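Local coordinates for protein group II chitinase (Ostrinia furnacalis, PDB 6JAV) that probably cleaves chitin internally through glycosyl hydrolase family 18 domains, this one being catalytic domain 1, bound here to a piperidine-thienopyridine inhibitor, at residues L9-T14 with S34-I39; S17-G22 with D56-Y61; P21-Y26 with R354-Q359; W346-D351 with P363-I368. One frame throughout, in Å; residues are numbered along the deposited sequence.

How the interactions relate
All four contacts lie in the TIM-barrel type catalytic domain, around the chain that leaves strand 8-14 and the chain that leaves strand 342-346, which pair in parallel. Interactions 1 and 4 are buried, their centres about 10 Å apart, and meet where Tyr12 O receives Leu348 N. Interactions 2 and 3 are nearer the surface, with centres about 17 Å apart, and share Pro21 and Gly22 of the loop after strand 8-14. Interaction 1 closes before interaction 4 opens, whereas interaction 3 joins segments whose nearest ends are 328 residues apart. Arg20, part of the inhibitor pocket, forms a salt bridge with Asp349, linking the loop of interaction 2 to interaction 4.

Interaction 1 (L9-T14 with S34-I39); sequences LVCYYT and SLCTHI
Leu9 O accepts from two successive backbone amides, Thr37 N and His38 N. The Thr37 bond, N to Leu9 O 2.9 Å, lies in the carbonyl plane on a lone pair; the second is weak, with His38 N 3.3 Å from Leu9 O. Thr37 also answers the amide of the same leucine. With chi1 at 61° its OG1 sits between the backbone N and the carbonyl carbon, and Leu9 N donates to Thr37 OG1 over 2.9 Å in a fairly straight bond (164°). That hydroxyl lies in the ring plane of His38, at its edge, and OG1 is 2.7 Å from His38 ND1 in a hydrogen bond that either may donate. The bond fixes the imidazole on one side, while Trp192 meets it edge-to-face.

Two residues on, Cys11 N reaches His38 O at 2.9 Å and the pairing becomes a regular parallel one, Val10 beside His38 and Cys11 beside Ile39. Val10 CG2 packs on His38 CB on one sheet face. On the other, Cys11 SG is joined to Cys36 SG by a disulfide of 2.1 Å, with a torsion of -99° about the S-S bond. Leu9 CD1 comes within 3.4 Å of Leu35 O, a buried carbonyl that finds no polar partner in the model. Beyond the two segments, Leu35 packs on helix 363-373 and Ile39 on helix 65-70. The disulfide thus ties strand 8-14 to the residues leading into strand 38-46, two neighbouring parallel strands of the TIM barrel of family 18 hydrolases.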
# COMPACT_ATOMS: atom_id res chain seq x y z
N LEU A 9 3.14 -12.56 1.69
CA LEU A 9 2.65 -11.75 0.57
C LEU A 9 1.34 -11.14 1.09
O LEU A 9 0.32 -11.84 1.20
CB LEU A 9 2.46 -12.59 -0.70
CG LEU A 9 2.58 -11.83 -2.03
CD1 LEU A 9 2.49 -12.76 -3.26
CD2 LEU A 9 1.63 -10.68 -2.14
N VAL A 10 1.41 -9.87 1.48
CA VAL A 10 0.32 -9.18 2.13
C VAL A 10 -0.47 -8.43 1.06
O VAL A 10 0.07 -7.55 0.38
CB VAL A 10 0.85 -8.20 3.20
CG1 VAL A 10 -0.28 -7.44 3.85
CG2 VAL A 10 1.67 -8.94 4.28
N CYS A 11 -1.74 -8.80 0.88
CA CYS A 11 -2.57 -8.25 -0.18
C CYS A 11 -3.62 -7.33 0.42
O CYS A 11 -4.40 -7.77 1.27
CB CYS A 11 -3.33 -9.37 -0.89
SG CYS A 11 -2.29 -10.57 -1.73
N TYR A 12 -3.67 -6.08 -0.04
CA TYR A 12 -4.75 -5.19 0.37
C TYR A 12 -5.99 -5.39 -0.49
O TYR A 12 -5.91 -5.44 -1.73
CB TYR A 12 -4.31 -3.71 0.36
CG TYR A 12 -3.52 -3.31 1.59
CD1 TYR A 12 -2.13 -3.51 1.64
CD2 TYR A 12 -4.16 -2.81 2.71
CE1 TYR A 12 -1.39 -3.21 2.79
CE2 TYR A 12 -3.43 -2.50 3.86
CZ TYR A 12 -2.07 -2.72 3.88
OH TYR A 12 -1.33 -2.39 5.02
N TYR A 13 -7.12 -5.52 0.18
CA TYR A 13 -8.46 -5.56 -0.40
C TYR A 13 -9.09 -4.19 -0.13
O TYR A 13 -8.87 -3.60 0.93
CB TYR A 13 -9.26 -6.68 0.31
CG TYR A 13 -10.72 -6.62 -0.04
CD1 TYR A 13 -11.20 -7.21 -1.19
CD2 TYR A 13 -11.59 -5.88 0.75
CE1 TYR A 13 -12.57 -7.07 -1.55
CE2 TYR A 13 -12.92 -5.76 0.41
CZ TYR A 13 -13.38 -6.33 -0.74
OH TYR A 13 -14.72 -6.16 -1.05
N THR A 14 -9.88 -3.68 -1.08
CA THR A 14 -10.53 -2.38 -0.91
C THR A 14 -12.04 -2.53 -1.08
O THR A 14 -12.50 -3.09 -2.09
CB THR A 14 -9.94 -1.28 -1.82
OG1 THR A 14 -10.19 -1.56 -3.22
CG2 THR A 14 -8.42 -1.16 -1.63
N SER A 34 -4.77 -18.43 -3.71
CA SER A 34 -3.42 -18.93 -3.90
C SER A 34 -2.38 -17.83 -4.00
O SER A 34 -1.18 -18.14 -4.08
CB SER A 34 -3.35 -19.80 -5.16
OG SER A 34 -3.51 -19.01 -6.31
N LEU A 35 -2.79 -16.56 -3.96
CA LEU A 35 -1.86 -15.47 -4.26
C LEU A 35 -1.50 -14.62 -3.04
O LEU A 35 -0.75 -13.66 -3.19
CB LEU A 35 -2.46 -14.57 -5.34
CG LEU A 35 -2.69 -15.28 -6.68
CD1 LEU A 35 -3.27 -14.30 -7.70
CD2 LEU A 35 -1.40 -15.86 -7.18
N CYS A 36 -2.01 -14.93 -1.85
CA CYS A 36 -1.76 -14.09 -0.69
C CYS A 36 -1.55 -14.98 0.52
O CYS A 36 -2.19 -16.03 0.63
CB CYS A 36 -2.98 -13.22 -0.38
SG CYS A 36 -3.57 -12.21 -1.77
N THR A 37 -0.68 -14.56 1.44
CA THR A 37 -0.63 -15.19 2.76
C THR A 37 -1.46 -14.44 3.78
O THR A 37 -1.88 -15.02 4.78
CB THR A 37 0.82 -15.28 3.29
OG1 THR A 37 1.36 -13.97 3.43
CG2 THR A 37 1.67 -16.10 2.31
N HIS A 38 -1.65 -13.14 3.55
CA HIS A 38 -2.37 -12.25 4.46
C HIS A 38 -3.22 -11.35 3.59
O HIS A 38 -2.78 -10.92 2.51
CB HIS A 38 -1.39 -11.36 5.24
CG HIS A 38 -0.53 -12.12 6.22
ND1 HIS A 38 0.45 -13.00 5.83
CD2 HIS A 38 -0.53 -12.12 7.57
CE1 HIS A 38 1.02 -13.53 6.91
NE2 HIS A 38 0.44 -13.02 7.98
N ILE A 39 -4.46 -11.12 4.00
CA ILE A 39 -5.32 -10.15 3.34
C ILE A 39 -5.64 -9.08 4.35
O ILE A 39 -5.96 -9.39 5.51
CB ILE A 39 -6.63 -10.80 2.84
CG1 ILE A 39 -6.32 -11.79 1.72
CG2 ILE A 39 -7.59 -9.71 2.36
CD1 ILE A 39 -7.44 -12.80 1.48

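Interaction 2 (S17-G22 with D56-Y61); sequences SWYRPG and DTWSDY
Tyr19 reaches from the loop after strand 8-14 to Asp56, the N-cap residue of helix 57-62. Its CB points at the helix, from the centre of an inverse gamma turn, and chi1 of -54° sets CG beside the backbone N and anti to the carbonyl carbon. Farther out, CE2 of Tyr19 passes 3.3 Å from Asp56 OD2, with CZ almost as near. At the tip, Tyr19 OH donates to Asp56 OD2 over 2.6 Å, using the syn lone pair of that oxygen. Phenol and carboxylate meet tip to tip with their planes 22° apart, and OD2 lies in the ring plane, at the ring's edge. The same hydroxyl oxygen stands 3.5 Å from Trp58 CD1, in the plane of the indole and at its edge.

Alongside, Trp18 supplies the apolar part of the contact. Its CZ3 touches Trp58 CD1 at 3.6 Å, and its CE3 comes to 3.8 Å from Ser59 CB. The indole planes are roughly parallel but offset, with little ring over ring: the six-membered ring of Trp18 and the five-membered ring of Trp58 have centroids 5.3 Å apart. Trp18 also packs on Phe65 of helix 65-70 and on Lys25 of its own loop. From Arg20, two residues along from Trp18, a salt bridge runs to Asp349 and the side chain also touches the bound inhibitor. On the Asp56 side the carboxylate is shared: OD2 serves the tyrosine, while OD1 caps the helix by accepting Ser59 N at 3.2 Å, the donor standing 70° out of the carboxylate plane.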
# COMPACT_ATOMS: atom_id res chain seq x y z
N SER A 17 -13.79 -0.81 -4.36
CA SER A 17 -13.63 -1.35 -5.70
C SER A 17 -14.89 -2.05 -6.19
O SER A 17 -14.99 -2.37 -7.39
CB SER A 17 -12.42 -2.30 -5.73
OG SER A 17 -12.53 -3.38 -4.83
N TRP A 18 -15.86 -2.28 -5.30
CA TRP A 18 -17.14 -2.83 -5.70
C TRP A 18 -17.92 -1.86 -6.58
O TRP A 18 -18.68 -2.30 -7.44
CB TRP A 18 -17.94 -3.09 -4.42
CG TRP A 18 -19.18 -3.91 -4.56
CD1 TRP A 18 -19.38 -4.96 -5.40
CD2 TRP A 18 -20.36 -3.80 -3.76
NE1 TRP A 18 -20.64 -5.49 -5.21
CE2 TRP A 18 -21.26 -4.80 -4.20
CE3 TRP A 18 -20.75 -2.95 -2.71
CZ2 TRP A 18 -22.53 -4.97 -3.63
CZ3 TRP A 18 -22.02 -3.13 -2.14
CH2 TRP A 18 -22.89 -4.13 -2.61
N TYR A 19 -17.71 -0.56 -6.39
CA TYR A 19 -18.47 0.49 -7.08
C TYR A 19 -17.70 0.96 -8.30
O TYR A 19 -17.27 2.11 -8.39
CB TYR A 19 -18.69 1.66 -6.14
CG TYR A 19 -19.34 1.32 -4.83
CD1 TYR A 19 -20.71 1.15 -4.73
CD2 TYR A 19 -18.58 1.17 -3.68
CE1 TYR A 19 -21.32 0.88 -3.52
CE2 TYR A 19 -19.18 0.90 -2.46
CZ TYR A 19 -20.55 0.75 -2.38
OH TYR A 19 -21.12 0.47 -1.16
N ARG A 20 -17.47 0.01 -9.18
CA ARG A 20 -16.84 0.28 -10.46
C ARG A 20 -17.65 -0.41 -11.55
O ARG A 20 -18.26 -1.47 -11.31
CB ARG A 20 -15.40 -0.27 -10.47
CG ARG A 20 -14.47 0.53 -9.59
CD ARG A 20 -12.99 0.10 -9.66
NE ARG A 20 -12.24 0.94 -8.72
CZ ARG A 20 -11.17 0.54 -8.03
NH1 ARG A 20 -10.68 -0.67 -8.18
NH2 ARG A 20 -10.61 1.37 -7.17
N PRO A 21 -17.66 0.16 -12.75
CA PRO A 21 -18.50 -0.38 -13.83
C PRO A 21 -17.87 -1.60 -14.48
O PRO A 21 -16.64 -1.78 -14.48
CB PRO A 21 -18.55 0.78 -14.82
CG PRO A 21 -17.25 1.50 -14.63
CD PRO A 21 -16.97 1.40 -13.13
N GLY A 22 -18.73 -2.44 -15.06
CA GLY A 22 -18.27 -3.50 -15.94
C GLY A 22 -17.19 -4.36 -15.33
O GLY A 22 -17.28 -4.80 -14.18
N ASP A 56 -18.30 1.79 5.34
CA ASP A 56 -19.39 1.67 4.38
C ASP A 56 -20.32 0.59 4.93
O ASP A 56 -20.12 -0.60 4.68
CB ASP A 56 -18.78 1.30 3.02
CG ASP A 56 -19.82 1.03 1.95
OD1 ASP A 56 -21.02 1.05 2.25
OD2 ASP A 56 -19.39 0.81 0.79
N THR A 57 -21.36 0.99 5.68
CA THR A 57 -22.23 -0.02 6.26
C THR A 57 -22.95 -0.86 5.20
O THR A 57 -23.20 -2.05 5.43
CB THR A 57 -23.22 0.60 7.25
OG1 THR A 57 -24.02 1.56 6.56
CG2 THR A 57 -22.46 1.28 8.37
N TRP A 58 -23.25 -0.27 4.03
CA TRP A 58 -23.97 -1.00 2.99
C TRP A 58 -23.15 -2.21 2.52
O TRP A 58 -23.69 -3.32 2.39
CB TRP A 58 -24.30 -0.08 1.80
CG TRP A 58 -24.90 -0.76 0.53
CD1 TRP A 58 -24.34 -0.81 -0.72
CD2 TRP A 58 -26.14 -1.44 0.43
NE1 TRP A 58 -25.17 -1.48 -1.59
CE2 TRP A 58 -26.28 -1.88 -0.90
CE3 TRP A 58 -27.14 -1.73 1.34
CZ2 TRP A 58 -27.39 -2.61 -1.34
CZ3 TRP A 58 -28.25 -2.46 0.91
CH2 TRP A 58 -28.36 -2.89 -0.42
N SER A 59 -21.85 -2.02 2.28
CA SER A 59 -21.04 -3.16 1.86
C SER A 59 -20.57 -3.98 3.06
O SER A 59 -20.80 -5.20 3.11
CB SER A 59 -19.86 -2.71 0.99
OG SER A 59 -18.97 -1.88 1.74
N ASP A 60 -19.96 -3.32 4.04
CA ASP A 60 -19.27 -4.01 5.12
C ASP A 60 -20.23 -4.86 5.95
O ASP A 60 -19.88 -5.96 6.37
CB ASP A 60 -18.58 -2.99 6.05
CG ASP A 60 -17.56 -2.11 5.34
OD1 ASP A 60 -17.04 -2.47 4.27
OD2 ASP A 60 -17.29 -1.00 5.86
N TYR A 61 -21.43 -4.33 6.23
CA TYR A 61 -22.43 -4.99 7.08
C TYR A 61 -23.58 -5.55 6.25
O TYR A 61 -23.82 -6.76 6.26
CB TYR A 61 -22.97 -4.00 8.12
CG TYR A 61 -21.98 -3.52 9.16
CD1 TYR A 61 -20.87 -4.29 9.51
CD2 TYR A 61 -22.17 -2.32 9.81
CE1 TYR A 61 -19.97 -3.83 10.48
CE2 TYR A 61 -21.29 -1.86 10.78
CZ TYR A 61 -20.19 -2.64 11.10
OH TYR A 61 -19.31 -2.19 12.07

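Interaction 3 (P21-Y26 with R354-Q359); sequences PGIGKY and RNRCGQ
Ile23 and Arg354 approach to 7.2 Å between their CA atoms where a short 3-10 turn at 23-24, closed by Gly24 N bonding to Pro21 O, faces an irregular loop. The carbonyls of Ile23, in this turn, and of Lys25, just after it, both receive the arginine. Arg354 runs extended from CG to NE, and the edge of its guanidinium serves both: NH2 donates to Lys25 O over 2.8 Å, with the acceptor 20° out of the guanidinium plane. NE donates to Ile23 O, modelled at a very short 2.5 Å, a value best taken with caution. Lys25 O has a second donor in Tyr353 OH, so that carbonyl is gripped by two neighbours in the other loop.

The aliphatic part of Arg354 crosses Ile23 obliquely, and Ile23 CG2 touches Arg354 CD at 3.8 Å. With chi1 at 63°, Ile23 CG1 takes the position between backbone N and carbonyl carbon. CD1, at the end of that CG1 branch, meets Arg356 CD at 3.4 Å, the two side chains crossing at about a right angle. Only the methylene stem and NE of Arg356 take part; its NH2 forms salt bridges with Asp292 and Glu277.

Asp292 and Cys291, the disulfide partner of Cys357, both belong to helix 287-296. The turn after strand 8-14 is therefore joined to the connection between strand 342-346 and helix 363-373, with helix 287-296 beside that connection.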
# COMPACT_ATOMS: atom_id res chain seq x y z
N PRO A 21 -17.66 0.16 -12.75
CA PRO A 21 -18.50 -0.38 -13.83
C PRO A 21 -17.87 -1.60 -14.48
O PRO A 21 -16.64 -1.78 -14.48
CB PRO A 21 -18.55 0.78 -14.82
CG PRO A 21 -17.25 1.50 -14.63
CD PRO A 21 -16.97 1.40 -13.13
N GLY A 22 -18.73 -2.44 -15.06
CA GLY A 22 -18.27 -3.50 -15.94
C GLY A 22 -17.19 -4.36 -15.33
O GLY A 22 -17.28 -4.80 -14.18
N ILE A 23 -16.13 -4.60 -16.10
CA ILE A 23 -15.07 -5.48 -15.61
C ILE A 23 -14.27 -4.87 -14.47
O ILE A 23 -13.49 -5.59 -13.84
CB ILE A 23 -14.12 -5.91 -16.74
CG1 ILE A 23 -13.41 -4.70 -17.32
CG2 ILE A 23 -14.85 -6.71 -17.78
CD1 ILE A 23 -12.14 -5.06 -18.00
N GLY A 24 -14.46 -3.58 -14.17
CA GLY A 24 -13.74 -3.01 -13.04
C GLY A 24 -14.31 -3.39 -11.70
O GLY A 24 -13.65 -3.18 -10.67
N LYS A 25 -15.53 -3.91 -11.66
CA LYS A 25 -16.12 -4.33 -10.40
C LYS A 25 -15.25 -5.43 -9.78
O LYS A 25 -14.81 -6.36 -10.46
CB LYS A 25 -17.54 -4.86 -10.66
CG LYS A 25 -18.28 -5.26 -9.39
CD LYS A 25 -19.71 -5.67 -9.72
CE LYS A 25 -20.39 -6.29 -8.54
NZ LYS A 25 -21.70 -6.85 -8.97
N TYR A 26 -15.01 -5.31 -8.48
CA TYR A 26 -14.30 -6.34 -7.73
C TYR A 26 -15.09 -6.62 -6.45
O TYR A 26 -15.54 -5.68 -5.78
CB TYR A 26 -12.89 -5.81 -7.38
CG TYR A 26 -11.94 -6.85 -6.82
CD1 TYR A 26 -11.96 -7.16 -5.46
CD2 TYR A 26 -11.02 -7.52 -7.65
CE1 TYR A 26 -11.10 -8.10 -4.94
CE2 TYR A 26 -10.13 -8.47 -7.12
CZ TYR A 26 -10.19 -8.75 -5.76
OH TYR A 26 -9.35 -9.68 -5.19
N ARG A 354 -8.88 -9.88 -14.43
CA ARG A 354 -9.79 -10.42 -15.44
C ARG A 354 -9.09 -10.84 -16.72
O ARG A 354 -9.75 -11.33 -17.65
CB ARG A 354 -10.89 -9.41 -15.77
CG ARG A 354 -11.75 -9.12 -14.57
CD ARG A 354 -12.97 -8.42 -14.99
NE ARG A 354 -13.80 -8.03 -13.87
CZ ARG A 354 -14.71 -8.81 -13.30
NH1 ARG A 354 -14.90 -10.04 -13.74
NH2 ARG A 354 -15.43 -8.34 -12.29
N ASN A 355 -7.76 -10.67 -16.82
CA ASN A 355 -7.03 -10.98 -18.04
C ASN A 355 -7.54 -10.17 -19.23
O ASN A 355 -7.67 -10.68 -20.35
CB ASN A 355 -7.03 -12.48 -18.34
CG ASN A 355 -5.97 -12.89 -19.34
OD1 ASN A 355 -5.06 -12.13 -19.64
ND2 ASN A 355 -6.10 -14.09 -19.85
N ARG A 356 -7.86 -8.89 -18.98
CA ARG A 356 -8.23 -7.97 -20.06
C ARG A 356 -7.09 -7.77 -21.05
O ARG A 356 -7.32 -7.40 -22.21
CB ARG A 356 -8.63 -6.63 -19.45
CG ARG A 356 -9.25 -5.63 -20.40
CD ARG A 356 -9.29 -4.27 -19.74
NE ARG A 356 -9.98 -3.27 -20.55
CZ ARG A 356 -9.82 -1.97 -20.39
NH1 ARG A 356 -9.00 -1.50 -19.46
NH2 ARG A 356 -10.49 -1.12 -21.18
N CYS A 357 -5.84 -7.97 -20.60
CA CYS A 357 -4.67 -7.66 -21.41
C CYS A 357 -4.01 -8.90 -22.00
O CYS A 357 -3.00 -8.77 -22.69
CB CYS A 357 -3.66 -6.83 -20.62
SG CYS A 357 -4.33 -5.17 -20.38
N GLY A 358 -4.57 -10.08 -21.76
CA GLY A 358 -4.07 -11.28 -22.42
C GLY A 358 -2.74 -11.81 -21.93
O GLY A 358 -2.19 -12.72 -22.56
N GLN A 359 -2.21 -11.29 -20.82
CA GLN A 359 -0.98 -11.76 -20.20
C GLN A 359 -1.23 -12.81 -19.12
O GLN A 359 -0.29 -13.23 -18.43
CB GLN A 359 -0.19 -10.57 -19.62
CG GLN A 359 0.19 -9.48 -20.64
CD GLN A 359 0.13 -8.03 -20.08
OE1 GLN A 359 0.03 -7.80 -18.86
NE2 GLN A 359 0.19 -7.04 -20.99

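Interaction 4 (W346-D351 with P363-I368); sequences WALDLD and PLLNAI
Asp351 carries this buried contact, holding the first turn of helix 363-373 by both carboxylate oxygens. Leu364 N donates to Asp351 OD1 over 3.1 Å, arriving on the syn side and 19° out of the carboxylate plane. Leu365 N donates to Asp351 OD2 at 2.9 Å, nearly straight but from above that plane, 39° out of it. CB of Asp351 points toward the helix, and CG, anti to the backbone N (chi1 -166°), carries the carboxylate on to the two amides. Around the polar pair lie carbons: Pro363 CD is 3.3 Å from Asp351 OD1, and Leu365 CB is 3.4 Å from Asp351 OD2.

Leu365 adds an apolar touch at its tip. Its CD2 meets CD2 of Leu348 at 3.7 Å. Although the CB of Leu348 turns from the helix, its far end comes back toward it; Leu348 also packs on Cys11, and Leu365 on Leu9, both of strand 8-14. Asp351 OD2 also takes a hydrogen bond with His362 ND1, so that oxygen has two partners.

Early amides of a helix have no carbonyl of the same helix to bind, and here a carboxylate from the connection leading into the helix, twelve residues before Pro363, satisfies two of them. The positive end of the helix dipole, together with His362, would be expected to favour the ionised form of this buried aspartate.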
# COMPACT_ATOMS: atom_id res chain seq x y z
N TRP A 346 -0.54 -3.04 -3.16
CA TRP A 346 -1.68 -2.14 -3.22
C TRP A 346 -2.09 -2.12 -4.68
O TRP A 346 -1.40 -1.48 -5.49
CB TRP A 346 -1.31 -0.72 -2.80
CG TRP A 346 -2.59 0.09 -2.78
CD1 TRP A 346 -3.18 0.77 -3.84
CD2 TRP A 346 -3.50 0.18 -1.70
NE1 TRP A 346 -4.38 1.30 -3.43
CE2 TRP A 346 -4.60 0.95 -2.13
CE3 TRP A 346 -3.49 -0.32 -0.39
CZ2 TRP A 346 -5.67 1.24 -1.28
CZ3 TRP A 346 -4.55 -0.03 0.44
CH2 TRP A 346 -5.62 0.74 -0.01
N ALA A 347 -3.20 -2.77 -5.06
CA ALA A 347 -4.13 -3.52 -4.22
C ALA A 347 -4.69 -4.62 -5.16
O ALA A 347 -4.47 -4.57 -6.38
CB ALA A 347 -5.27 -2.63 -3.72
N LEU A 348 -5.39 -5.60 -4.59
CA LEU A 348 -5.85 -6.75 -5.37
C LEU A 348 -6.63 -6.33 -6.62
O LEU A 348 -6.45 -6.92 -7.70
CB LEU A 348 -6.75 -7.62 -4.48
CG LEU A 348 -5.99 -8.50 -3.50
CD1 LEU A 348 -6.91 -8.97 -2.35
CD2 LEU A 348 -5.35 -9.69 -4.21
N ASP A 349 -7.49 -5.33 -6.47
CA ASP A 349 -8.45 -4.96 -7.51
C ASP A 349 -7.84 -4.10 -8.60
O ASP A 349 -8.57 -3.70 -9.52
CB ASP A 349 -9.58 -4.16 -6.86
CG ASP A 349 -9.04 -3.03 -5.99
OD1 ASP A 349 -8.75 -3.28 -4.79
OD2 ASP A 349 -8.85 -1.91 -6.49
N LEU A 350 -6.54 -3.83 -8.56
CA LEU A 350 -5.91 -2.98 -9.55
C LEU A 350 -5.04 -3.75 -10.54
O LEU A 350 -4.76 -3.22 -11.62
CB LEU A 350 -5.08 -1.87 -8.88
CG LEU A 350 -5.89 -0.98 -7.90
CD1 LEU A 350 -4.96 -0.09 -7.06
CD2 LEU A 350 -6.92 -0.11 -8.65
N ASP A 351 -4.58 -4.95 -10.19
CA ASP A 351 -3.92 -5.85 -11.13
C ASP A 351 -4.94 -6.30 -12.17
O ASP A 351 -6.14 -6.09 -12.02
CB ASP A 351 -3.35 -7.03 -10.33
CG ASP A 351 -2.35 -7.90 -11.08
OD1 ASP A 351 -1.90 -7.59 -12.21
OD2 ASP A 351 -2.01 -8.95 -10.48
N PRO A 363 -1.43 -10.81 -13.66
CA PRO A 363 -0.03 -10.94 -14.11
C PRO A 363 0.99 -10.40 -13.12
O PRO A 363 2.06 -11.00 -12.93
CB PRO A 363 -0.03 -10.16 -15.44
CG PRO A 363 -1.15 -9.15 -15.29
CD PRO A 363 -2.21 -9.90 -14.51
N LEU A 364 0.71 -9.26 -12.49
CA LEU A 364 1.69 -8.71 -11.55
C LEU A 364 1.78 -9.56 -10.29
O LEU A 364 2.89 -9.90 -9.82
CB LEU A 364 1.35 -7.27 -11.20
CG LEU A 364 1.32 -6.25 -12.36
CD1 LEU A 364 1.13 -4.81 -11.84
CD2 LEU A 364 2.54 -6.33 -13.26
N LEU A 365 0.64 -9.91 -9.72
CA LEU A 365 0.65 -10.68 -8.48
C LEU A 365 1.19 -12.08 -8.70
O LEU A 365 1.95 -12.59 -7.86
CB LEU A 365 -0.76 -10.68 -7.88
CG LEU A 365 -0.93 -11.27 -6.49
CD1 LEU A 365 0.09 -10.70 -5.48
CD2 LEU A 365 -2.37 -11.02 -6.04
N ASN A 366 0.86 -12.72 -9.82
CA ASN A 366 1.49 -14.01 -10.12
C ASN A 366 3.00 -13.89 -10.30
O ASN A 366 3.74 -14.81 -9.94
CB ASN A 366 0.85 -14.66 -11.35
CG ASN A 366 -0.31 -15.54 -10.98
OD1 ASN A 366 -0.13 -16.58 -10.34
ND2 ASN A 366 -1.52 -15.13 -11.37
N ALA A 367 3.47 -12.79 -10.88
CA ALA A 367 4.92 -12.61 -11.01
C ALA A 367 5.58 -12.54 -9.64
O ALA A 367 6.65 -13.12 -9.42
CB ALA A 367 5.23 -11.35 -11.82
N ILE A 368 4.94 -11.85 -8.69
CA ILE A 368 5.47 -11.79 -7.33
C ILE A 368 5.52 -13.17 -6.71
O ILE A 368 6.55 -13.58 -6.13
CB ILE A 368 4.64 -10.82 -6.46
CG1 ILE A 368 4.71 -9.39 -6.98
CG2 ILE A 368 5.12 -10.90 -4.98
CD1 ILE A 368 3.71 -8.44 -6.33